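Local coordinates for protein subclass B3 metallo-beta-lactamase (Sphingobium indicum, PDB 7LUU) that probably hydrolyses beta-lactam antibiotics, as a subclass B3 metallo-beta-lactamase with two zinc ions in its active site, at residues 187-199 with 203-215. Numbering follows the deposited sequence.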
ATOM      1  N   ILE A 187      -0.914 -14.857 -12.081  1.00 22.40           N
ATOM      2  CA  ILE A 187      -0.098 -15.862 -11.404  1.00 20.91           C
ATOM      3  C   ILE A 187      -1.035 -16.909 -10.821  1.00 22.36           C
ATOM      4  O   ILE A 187      -2.041 -16.560 -10.182  1.00 24.16           O
ATOM      5  CB  ILE A 187       0.782 -15.216 -10.338  1.00 20.71           C
ATOM      6  CG1 ILE A 187       1.290 -16.319  -9.400  1.00 23.64           C
ATOM      7  CG2 ILE A 187       0.056 -14.102  -9.610  1.00 22.98           C
ATOM      8  CD1 ILE A 187       2.448 -15.823  -8.501  1.00 27.34           C
ATOM      9  N   GLY A 188      -0.764 -18.165 -11.142  1.00 25.06           N
ATOM     10  CA  GLY A 188      -1.646 -19.218 -10.665  1.00 25.66           C
ATOM     11  C   GLY A 188      -3.019 -18.949 -11.242  1.00 34.74           C
ATOM     12  O   GLY A 188      -3.167 -18.683 -12.449  1.00 33.10           O
ATOM     13  N   ARG A 189      -4.037 -19.031 -10.405  1.00 34.04           N
ATOM     14  CA  ARG A 189      -5.369 -18.777 -10.925  1.00 38.13           C
ATOM     15  C   ARG A 189      -5.801 -17.349 -10.701  1.00 32.96           C
ATOM     16  O   ARG A 189      -6.936 -17.018 -11.084  1.00 35.53           O
ATOM     17  CB  ARG A 189      -6.404 -19.731 -10.303  1.00 45.42           C
ATOM     18  CG  ARG A 189      -6.555 -19.574  -8.817  1.00 47.20           C
ATOM     19  CD  ARG A 189      -7.825 -20.276  -8.304  1.00 51.99           C
ATOM     20  NE  ARG A 189      -7.911 -21.686  -8.677  1.00 51.33           N
ATOM     21  CZ  ARG A 189      -8.837 -22.184  -9.499  1.00 60.77           C
ATOM     22  NH1 ARG A 189      -8.854 -23.483  -9.787  1.00 58.73           N
ATOM     23  NH2 ARG A 189      -9.749 -21.382 -10.042  1.00 59.58           N
ATOM     24  N   ALA A 190      -4.924 -16.491 -10.128  1.00 28.01           N
ATOM     25  CA  ALA A 190      -5.233 -15.123  -9.732  1.00 26.16           C
ATOM     26  C   ALA A 190      -4.833 -14.125 -10.817  1.00 32.92           C
ATOM     27  O   ALA A 190      -3.930 -14.389 -11.611  1.00 27.63           O
ATOM     28  CB  ALA A 190      -4.510 -14.742  -8.445  1.00 27.68           C
ATOM     29  N   SER A 191      -5.552 -13.004 -10.859  1.00 19.64           N
ATOM     30  CA  SER A 191      -5.326 -11.923 -11.825  1.00 19.19           C
ATOM     31  C   SER A 191      -5.385 -10.644 -11.023  1.00 19.22           C
ATOM     32  O   SER A 191      -6.455 -10.279 -10.520  1.00 22.15           O
ATOM     33  CB  SER A 191      -6.366 -11.876 -12.931  1.00 21.83           C
ATOM     34  OG  SER A 191      -6.248 -13.083 -13.669  1.00 32.69           O
ATOM     35  N   ILE A 192      -4.262  -9.946 -10.904  1.00 17.43           N
ATOM     36  CA  ILE A 192      -4.226  -8.742 -10.070  1.00 16.56           C
ATOM     37  C   ILE A 192      -4.016  -7.527 -10.972  1.00 17.94           C
ATOM     38  O   ILE A 192      -3.006  -7.444 -11.677  1.00 17.75           O
ATOM     39  CB  ILE A 192      -3.092  -8.854  -9.044  1.00 16.05           C
ATOM     40  CG1 ILE A 192      -3.335 -10.145  -8.187  1.00 16.58           C
ATOM     41  CG2 ILE A 192      -3.082  -7.614  -8.145  1.00 19.40           C
ATOM     42  CD1 ILE A 192      -2.031 -10.616  -7.458  1.00 17.67           C
ATOM     43  N   THR A 193      -4.883  -6.535 -10.880  1.00 16.10           N
ATOM     44  CA  THR A 193      -4.728  -5.369 -11.742  1.00 16.01           C
ATOM     45  C   THR A 193      -4.105  -4.216 -10.971  1.00 15.26           C
ATOM     46  O   THR A 193      -4.490  -3.939  -9.835  1.00 15.15           O
ATOM     47  CB  THR A 193      -6.060  -4.921 -12.347  1.00 16.52           C
ATOM     48  OG1 THR A 193      -6.607  -6.004 -13.128  1.00 18.36           O
ATOM     49  CG2 THR A 193      -5.861  -3.700 -13.235  1.00 16.90           C
ATOM     50  N   ALA A 194      -3.129  -3.537 -11.599  1.00 15.15           N
ATOM     51  CA  ALA A 194      -2.501  -2.328 -11.016  1.00 15.05           C
ATOM     52  C   ALA A 194      -3.299  -1.094 -11.443  1.00 16.45           C
ATOM     53  O   ALA A 194      -3.650  -0.954 -12.630  1.00 16.75           O
ATOM     54  CB  ALA A 194      -1.047  -2.224 -11.542  1.00 14.60           C
ATOM     55  N   HIS A 195      -3.583  -0.189 -10.497  1.00 14.50           N
ATOM     56  CA  HIS A 195      -4.260   1.075 -10.820  1.00 14.81           C
ATOM     57  C   HIS A 195      -3.441   2.216 -10.265  1.00 14.51           C
ATOM     58  O   HIS A 195      -3.272   2.314  -9.054  1.00 16.28           O
ATOM     59  CB  HIS A 195      -5.672   1.151 -10.238  1.00 17.12           C
ATOM     60  CG  HIS A 195      -6.502  -0.033 -10.553  1.00 15.59           C
ATOM     61  ND1 HIS A 195      -7.277  -0.141 -11.693  1.00 16.16           N
ATOM     62  CD2 HIS A 195      -6.651  -1.197  -9.873  1.00 15.25           C
ATOM     63  CE1 HIS A 195      -7.911  -1.306 -11.679  1.00 21.00           C
ATOM     64  NE2 HIS A 195      -7.550  -1.974 -10.593  1.00 15.88           N
ATOM     65  N   ALA A 196      -2.980   3.103 -11.127  1.00 14.86           N
ATOM     66  CA  ALA A 196      -2.295   4.291 -10.597  1.00 17.29           C
ATOM     67  C   ALA A 196      -3.272   5.115  -9.786  1.00 17.20           C
ATOM     68  O   ALA A 196      -4.327   5.531 -10.315  1.00 15.90           O
ATOM     69  CB  ALA A 196      -1.745   5.142 -11.745  1.00 15.37           C
ATOM     70  N   THR A 197      -2.917   5.443  -8.514  1.00 16.07           N
ATOM     71  CA  THR A 197      -3.833   6.267  -7.696  1.00 14.74           C
ATOM     72  C   THR A 197      -2.987   7.345  -7.021  1.00 13.76           C
ATOM     73  O   THR A 197      -2.743   7.313  -5.815  1.00 14.83           O
ATOM     74  CB  THR A 197      -4.634   5.440  -6.676  1.00 13.57           C
ATOM     75  OG1 THR A 197      -3.745   4.544  -5.973  1.00 14.56           O
ATOM     76  CG2 THR A 197      -5.709   4.631  -7.411  1.00 14.14           C
ATOM     77  N   PRO A 198      -2.446   8.263  -7.809  1.00 16.05           N
ATOM     78  CA  PRO A 198      -1.508   9.271  -7.277  1.00 13.68           C
ATOM     79  C   PRO A 198      -2.204  10.316  -6.428  1.00 14.13           C
ATOM     80  O   PRO A 198      -3.436  10.485  -6.445  1.00 16.92           O
ATOM     81  CB  PRO A 198      -0.926   9.919  -8.540  1.00 14.46           C
ATOM     82  CG  PRO A 198      -2.049   9.726  -9.540  1.00 16.74           C
ATOM     83  CD  PRO A 198      -2.629   8.396  -9.267  1.00 18.06           C
ATOM     84  N   GLY A 199      -1.384  11.027  -5.652  1.00 14.68           N
ATOM     85  CA  GLY A 199      -1.823  12.166  -4.859  1.00 16.49           C
ATOM     86  C   GLY A 199      -1.010  12.215  -3.579  1.00 17.42           C
ATOM     87  O   GLY A 199      -0.389  13.201  -3.205  1.00 17.09           O
ATOM     88  N   GLY A 203       3.662   8.108  -7.380  1.00 15.04           N
ATOM     89  CA  GLY A 203       3.693   6.708  -7.745  1.00 17.84           C
ATOM     90  C   GLY A 203       2.789   5.839  -6.905  1.00 15.51           C
ATOM     91  O   GLY A 203       2.876   4.605  -7.018  1.00 15.29           O
ATOM     92  N   SER A 204       1.929   6.429  -6.079  1.00 12.71           N
ATOM     93  CA  SER A 204       1.018   5.604  -5.287  1.00 13.33           C
ATOM     94  C   SER A 204       0.151   4.728  -6.194  1.00 13.01           C
ATOM     95  O   SER A 204      -0.328   5.178  -7.262  1.00 13.84           O
ATOM     96  CB  SER A 204       0.121   6.500  -4.427  1.00 13.60           C
ATOM     97  OG  SER A 204       0.921   7.127  -3.387  1.00 16.56           O
ATOM     98  N   MET A 205      -0.109   3.499  -5.728  1.00 14.32           N
ATOM     99  CA  MET A 205      -0.742   2.517  -6.618  1.00 13.82           C
ATOM    100  C   MET A 205      -1.660   1.624  -5.802  1.00 15.93           C
ATOM    101  O   MET A 205      -1.315   1.216  -4.690  1.00 12.43           O
ATOM    102  CB  MET A 205       0.325   1.672  -7.350  1.00 15.26           C
ATOM    103  CG  MET A 205      -0.322   0.615  -8.342  1.00 17.55           C
ATOM    104  SD  MET A 205       0.896   0.234  -9.662  1.00 19.14           S
ATOM    105  CE  MET A 205       0.340   1.432 -10.895  1.00 21.65           C
ATOM    106  N   THR A 206      -2.817   1.303  -6.383  1.00 13.14           N
ATOM    107  CA  THR A 206      -3.864   0.475  -5.794  1.00 12.24           C
ATOM    108  C   THR A 206      -3.940  -0.823  -6.587  1.00 14.90           C
ATOM    109  O   THR A 206      -3.675  -0.853  -7.780  1.00 13.77           O
ATOM    110  CB  THR A 206      -5.181   1.271  -5.861  1.00 15.70           C
ATOM    111  OG1 THR A 206      -5.095   2.355  -4.946  1.00 13.74           O
ATOM    112  CG2 THR A 206      -6.455   0.399  -5.567  1.00 15.20           C
ATOM    113  N   TRP A 207      -4.265  -1.918  -5.901  1.00 13.89           N
ATOM    114  CA  TRP A 207      -4.287  -3.246  -6.492  1.00 13.53           C
ATOM    115  C   TRP A 207      -5.668  -3.846  -6.362  1.00 12.64           C
ATOM    116  O   TRP A 207      -6.230  -3.814  -5.268  1.00 15.90           O
ATOM    117  CB  TRP A 207      -3.251  -4.126  -5.723  1.00 13.07           C
ATOM    118  CG  TRP A 207      -1.895  -3.451  -5.614  1.00 15.94           C
ATOM    119  CD1 TRP A 207      -1.428  -2.649  -4.562  1.00 15.94           C
ATOM    120  CD2 TRP A 207      -0.908  -3.383  -6.640  1.00 14.96           C
ATOM    121  NE1 TRP A 207      -0.153  -2.173  -4.880  1.00 13.96           N
ATOM    122  CE2 TRP A 207       0.169  -2.580  -6.152  1.00 14.53           C
ATOM    123  CE3 TRP A 207      -0.825  -3.942  -7.946  1.00 17.63           C
ATOM    124  CZ2 TRP A 207       1.328  -2.356  -6.904  1.00 17.19           C
ATOM    125  CZ3 TRP A 207       0.313  -3.733  -8.664  1.00 18.23           C
ATOM    126  CH2 TRP A 207       1.384  -2.919  -8.150  1.00 20.04           C
ATOM    127  N   SER A 208      -6.153  -4.529  -7.421  1.00 13.78           N
ATOM    128  CA  SER A 208      -7.444  -5.181  -7.312  1.00 14.60           C
ATOM    129  C   SER A 208      -7.390  -6.598  -7.862  1.00 17.05           C
ATOM    130  O   SER A 208      -6.633  -6.912  -8.795  1.00 17.54           O
ATOM    131  CB  SER A 208      -8.540  -4.368  -8.065  1.00 14.61           C
ATOM    132  OG  SER A 208      -8.254  -4.374  -9.486  1.00 17.53           O
ATOM    133  N   TRP A 209      -8.240  -7.453  -7.290  1.00 14.26           N
ATOM    134  CA  TRP A 209      -8.303  -8.804  -7.784  1.00 14.95           C
ATOM    135  C   TRP A 209      -9.559  -9.468  -7.246  1.00 15.54           C
ATOM    136  O   TRP A 209     -10.161  -9.012  -6.276  1.00 16.69           O
ATOM    137  CB  TRP A 209      -7.038  -9.579  -7.325  1.00 15.15           C
ATOM    138  CG  TRP A 209      -7.013  -9.878  -5.813  1.00 14.94           C
ATOM    139  CD1 TRP A 209      -7.384 -11.032  -5.154  1.00 15.88           C
ATOM    140  CD2 TRP A 209      -6.595  -8.948  -4.786  1.00 13.74           C
ATOM    141  NE1 TRP A 209      -7.199 -10.886  -3.781  1.00 15.14           N
ATOM    142  CE2 TRP A 209      -6.681  -9.638  -3.536  1.00 13.84           C
ATOM    143  CE3 TRP A 209      -6.102  -7.657  -4.818  1.00 13.27           C
ATOM    144  CZ2 TRP A 209      -6.383  -9.021  -2.300  1.00 15.44           C
ATOM    145  CZ3 TRP A 209      -5.755  -7.018  -3.554  1.00 12.73           C
ATOM    146  CH2 TRP A 209      -5.918  -7.730  -2.329  1.00 14.19           C
ATOM    147  N   ASN A 210      -9.927 -10.595  -7.863  1.00 16.26           N
ATOM    148  CA  ASN A 210     -11.052 -11.424  -7.402  1.00 16.94           C
ATOM    149  C   ASN A 210     -10.568 -12.531  -6.467  1.00 19.42           C
ATOM    150  O   ASN A 210      -9.527 -13.159  -6.710  1.00 18.47           O
ATOM    151  CB  ASN A 210     -11.732 -12.072  -8.607  1.00 20.16           C
ATOM    152  CG  ASN A 210     -12.825 -11.204  -9.223  1.00 27.25           C
ATOM    153  OD1 ASN A 210     -13.139 -10.127  -8.704  1.00 25.41           O
ATOM    154  ND2 ASN A 210     -13.430 -11.685 -10.336  1.00 24.36           N
ATOM    155  N   ALA A 211     -11.336 -12.751  -5.392  1.00 17.10           N
ATOM    156  CA  ALA A 211     -11.156 -13.873  -4.482  1.00 18.50           C
ATOM    157  C   ALA A 211     -12.439 -14.667  -4.500  1.00 18.48           C
ATOM    158  O   ALA A 211     -13.530 -14.080  -4.510  1.00 20.24           O
ATOM    159  CB  ALA A 211     -10.815 -13.391  -3.052  1.00 19.10           C
ATOM    160  N   CYS A 212     -12.318 -15.999  -4.592  1.00 19.67           N
ATOM    161  CA  CYS A 212     -13.501 -16.817  -4.779  1.00 20.41           C
ATOM    162  C   CYS A 212     -13.601 -17.883  -3.707  1.00 20.96           C
ATOM    163  O   CYS A 212     -12.590 -18.384  -3.236  1.00 24.42           O
ATOM    164  CB  CYS A 212     -13.499 -17.511  -6.165  1.00 21.85           C
ATOM    165  SG  CYS A 212     -13.360 -16.272  -7.514  1.00 28.64           S
ATOM    166  N   GLU A 213     -14.849 -18.229  -3.363  1.00 27.86           N
ATOM    167  CA  GLU A 213     -15.164 -19.387  -2.515  1.00 27.49           C
ATOM    168  C   GLU A 213     -16.210 -20.161  -3.277  1.00 26.82           C
ATOM    169  O   GLU A 213     -17.336 -19.669  -3.416  1.00 29.90           O
ATOM    170  CB  GLU A 213     -15.685 -18.961  -1.145  1.00 26.05           C
ATOM    171  CG  GLU A 213     -14.538 -18.323  -0.276  1.00 25.75           C
ATOM    172  CD  GLU A 213     -14.959 -17.858   1.106  1.00 35.03           C
ATOM    173  OE1 GLU A 213     -16.131 -18.149   1.504  1.00 34.61           O
ATOM    174  OE2 GLU A 213     -14.145 -17.208   1.823  1.00 30.71           O
ATOM    175  N   GLY A 214     -15.824 -21.336  -3.772  1.00 29.48           N
ATOM    176  CA  GLY A 214     -16.695 -22.111  -4.640  1.00 35.67           C
ATOM    177  C   GLY A 214     -17.037 -21.284  -5.858  1.00 34.91           C
ATOM    178  O   GLY A 214     -16.149 -20.785  -6.574  1.00 39.46           O
ATOM    179  N   LYS A 215     -18.331 -21.046  -6.053  1.00 36.93           N
ATOM    180  CA  LYS A 215     -18.769 -20.291  -7.208  1.00 34.74           C
ATOM    181  C   LYS A 215     -18.980 -18.815  -6.909  1.00 35.34           C
ATOM    182  O   LYS A 215     -19.422 -18.080  -7.794  1.00 39.71           O
ATOM    183  CB  LYS A 215     -20.047 -20.906  -7.779  1.00 36.66           C
ATOM    184  CG  LYS A 215     -19.886 -22.353  -8.200  1.00 43.77           C
ATOM    185  CD  LYS A 215     -21.259 -22.997  -8.369  1.00 47.11           C
ATOM    186  CE  LYS A 215     -21.178 -24.396  -8.954  1.00 47.48           C
ATOM    187  NZ  LYS A 215     -22.546 -24.929  -9.273  1.00 54.90           N
TER
HETATM  188  O   HOH W   1      -8.947 -11.339 -10.369  1.00 26.73           O
HETATM  189  O   HOH W   2      -7.865 -13.114  -9.023  1.00 35.54           O
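Strands 190-196 and 205-213 run antiparallel, 155° between their directions and their axes 4.6 Å apart at closest approach, as a beta hairpin in the second sheet of the metallo-beta-lactamase alpha-beta/beta-alpha sandwich. Thr193 with Ser208 and His195 with Thr206 are the hydrogen-bonded pairs, each joined by two backbone bonds, and Thr197 N to Ser204 O adds a rung near the loop that carries the zinc ligand His200. At the other end the ladder opens, and two waters bridge Ser191 and Asn210: one links Ser191 O to Asn210 N, the other Ser191 N to Asn210 O. Side chains alternate between the two faces. On that of Ala194 and Trp207, Ala194 CB lies 3.5 Å from Trp207 CZ3 and 3.7 Å from Met205 SD. Met205 CG sits 3.7 Å above the plane of the indole, toward its rim, and a bend at chi3 (-94°) brings CE within 3.7 Å of Ala196 N. Ile192 and Trp207 both reach Leu119 of strand 115-119 in the other sheet, joining the two layers of the sandwich. Farther along, Ile192 and Trp209 lie side by side, Ile192 CG1 against Trp209 CB at 3.8 Å, while Trp209 NE1 is hydrogen-bonded to Ser68 OG. The opposite face is more polar. Thr197 and Thr206 cross at about a right angle, their OG1 atoms hydrogen-bonded at 2.8 Å; Ser224, just past strand 216-223, hydrogen-bonds to both, through OG to Thr197 OG1 and through N to Thr206 OG1. His195 reaches diagonally over the sheet to Ser208, whose OG stands between its own backbone N and carbonyl carbon (chi1 66°); Ser208 OG is hydrogen-bonded to His195 NE2 at 2.7 Å, in the imidazole plane at the ring edge.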